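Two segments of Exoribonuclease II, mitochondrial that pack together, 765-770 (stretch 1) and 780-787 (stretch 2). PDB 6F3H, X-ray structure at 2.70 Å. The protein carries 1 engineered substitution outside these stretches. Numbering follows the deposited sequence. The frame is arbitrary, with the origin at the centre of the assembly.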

# COMPACT_ATOMS: atom_id res chain seq x y z
N THR A 765 30.50 -11.18 -2.01
CA THR A 765 30.20 -11.55 -3.39
C THR A 765 28.81 -12.18 -3.53
O THR A 765 28.42 -13.03 -2.72
CB THR A 765 31.24 -12.53 -3.94
N HIS A 766 28.12 -11.80 -4.60
CA HIS A 766 26.78 -12.31 -4.90
C HIS A 766 26.45 -11.96 -6.35
O HIS A 766 27.01 -11.01 -6.91
CB HIS A 766 25.74 -11.72 -3.94
CG HIS A 766 24.56 -12.62 -3.72
ND1 HIS A 766 23.82 -13.15 -4.75
CD2 HIS A 766 24.00 -13.08 -2.57
CE1 HIS A 766 22.84 -13.90 -4.25
NE2 HIS A 766 22.93 -13.87 -2.94
N ASP A 767 25.56 -12.75 -6.96
CA ASP A 767 25.11 -12.53 -8.33
C ASP A 767 23.86 -11.66 -8.35
O ASP A 767 22.99 -11.80 -7.49
CB ASP A 767 24.84 -13.88 -9.02
N VAL A 768 23.76 -10.79 -9.38
CA VAL A 768 22.70 -9.78 -9.46
C VAL A 768 22.14 -9.66 -10.87
O VAL A 768 22.76 -10.06 -11.86
CB VAL A 768 23.19 -8.39 -9.01
CG1 VAL A 768 24.03 -8.49 -7.77
CG2 VAL A 768 23.95 -7.71 -10.13
N ILE A 769 20.96 -9.05 -10.97
CA ILE A 769 20.29 -8.77 -12.24
C ILE A 769 20.05 -7.28 -12.38
O ILE A 769 19.47 -6.65 -11.49
CB ILE A 769 18.96 -9.53 -12.37
CG1 ILE A 769 19.19 -11.03 -12.27
CG2 ILE A 769 18.26 -9.15 -13.67
CD1 ILE A 769 17.96 -11.87 -12.65
N VAL A 770 20.44 -6.73 -13.52
CA VAL A 770 20.34 -5.30 -13.78
C VAL A 770 18.90 -4.91 -14.02
O VAL A 770 18.17 -5.60 -14.75
CB VAL A 770 21.20 -4.92 -14.99
CG1 VAL A 770 21.15 -3.42 -15.21
CG2 VAL A 770 22.61 -5.44 -14.81
N ASN A 780 20.62 0.30 -11.30
CA ASN A 780 19.94 -0.39 -10.23
C ASN A 780 19.97 -1.89 -10.48
O ASN A 780 20.00 -2.35 -11.63
CB ASN A 780 18.50 0.10 -10.12
CG ASN A 780 18.42 1.46 -9.54
OD1 ASN A 780 19.35 1.93 -8.91
ND2 ASN A 780 17.30 2.12 -9.75
N CYS A 781 19.93 -2.65 -9.40
CA CYS A 781 19.98 -4.10 -9.52
C CYS A 781 19.19 -4.74 -8.38
O CYS A 781 18.75 -4.06 -7.44
CB CYS A 781 21.42 -4.60 -9.53
SG CYS A 781 22.33 -4.10 -8.08
N LEU A 782 19.02 -6.06 -8.47
CA LEU A 782 18.37 -6.81 -7.41
C LEU A 782 19.04 -8.16 -7.24
O LEU A 782 19.77 -8.64 -8.11
CB LEU A 782 16.88 -7.01 -7.69
CG LEU A 782 16.49 -7.53 -9.07
CD1 LEU A 782 16.83 -9.00 -9.33
CD2 LEU A 782 15.02 -7.28 -9.30
N PHE A 783 18.76 -8.79 -6.10
CA PHE A 783 19.23 -10.15 -5.89
C PHE A 783 18.17 -11.14 -6.31
O PHE A 783 17.02 -11.05 -5.86
CB PHE A 783 19.59 -10.42 -4.45
CG PHE A 783 20.85 -9.83 -4.04
CD1 PHE A 783 21.48 -8.90 -4.86
CD2 PHE A 783 21.47 -10.24 -2.88
CE1 PHE A 783 22.67 -8.34 -4.50
CE2 PHE A 783 22.67 -9.69 -2.52
CZ PHE A 783 23.28 -8.74 -3.33
N PRO A 784 18.52 -12.10 -7.14
CA PRO A 784 17.56 -13.17 -7.41
C PRO A 784 17.22 -13.91 -6.14
O PRO A 784 16.06 -14.27 -5.91
CB PRO A 784 18.31 -14.04 -8.42
CG PRO A 784 19.34 -13.12 -9.01
CD PRO A 784 19.77 -12.29 -7.87
N GLU A 785 18.21 -14.14 -5.28
CA GLU A 785 17.93 -14.91 -4.08
C GLU A 785 17.02 -14.15 -3.12
O GLU A 785 16.31 -14.79 -2.34
CB GLU A 785 19.24 -15.31 -3.40
N TYR A 786 16.97 -12.82 -3.19
CA TYR A 786 16.21 -12.04 -2.23
C TYR A 786 15.38 -10.99 -2.94
O TYR A 786 15.90 -10.23 -3.76
CB TYR A 786 17.09 -11.31 -1.22
CG TYR A 786 18.04 -12.15 -0.44
CD1 TYR A 786 19.28 -12.52 -0.96
CD2 TYR A 786 17.70 -12.59 0.83
CE1 TYR A 786 20.15 -13.28 -0.22
CE2 TYR A 786 18.55 -13.34 1.57
CZ TYR A 786 19.77 -13.69 1.05
OH TYR A 786 20.60 -14.45 1.82
N SER A 787 14.12 -10.88 -2.53
CA SER A 787 13.25 -9.91 -3.18
C SER A 787 13.50 -8.48 -2.70
O SER A 787 13.40 -7.54 -3.49
CB SER A 787 11.79 -10.32 -2.93
OG SER A 787 11.47 -11.52 -3.61

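The two stretches pair as antiparallel strands at one end and through side chains at the other, burying 481 Å² in all. At the start of stretch 2, Asn780 contributes mainly backbone: its O lies 3.7 Å from Val770 CA, while the end of its polar side chain leads away from stretch 1. Cys781 faces Val770 in a non-hydrogen-bonded pair, with CA atoms 4.4 Å apart and both side chains on the same face of the sheet. Its small, buried side chain fits against Val768, CB lying 4.1 Å from Val768 CG2, and its CA makes a CA-H...O contact of 3.3 Å with Ile769 O.

The backbone of Leu782 makes the hydrogen bonds of the pairing. Its N donates to Ile769 O and its O accepts from Ile769 N, both at 3.1 Å, so each residue satisfies both backbone groups of the other. Leu782 O also lies 3.4 Å from Val768 CA in a second CA-H...O contact. On the face opposite Cys781 and Val770, Leu782 CD1 reaches to 3.7 Å from Ile769 CB, an apolar match for the branched side chain.

Beyond the strand, Phe783 leaves its backbone sideways, but its ring comes nearer to stretch 1. CE1 meets Val768 CG1 at 3.5 Å, and the ring stacks face-to-face with that of His766, centroids 4.3 Å apart and planes inclined by 29°. In the t rotamer, His766 ND1 lies 2.8 Å from Asp767 N and 3.2 Å from Asp767 O, which holds the imidazole close to its own strand. Pro784, lacking an amide hydrogen, sets CD 3.3 Å from Asp767 O, and its CG lies 3.9 Å from Ile769 CG1.

A backbone hydrogen bond from Tyr786 N to Phe783 O (3.2 Å) closes the following turn. Here Glu785 CB approaches the edge of the imidazole, 4.0 Å from His766 CE1, and Tyr786 CE1 comes within 3.9 Å of His766 NE2. Ser787 does not touch stretch 1; its OG is hydrogen-bonded elsewhere in the structure.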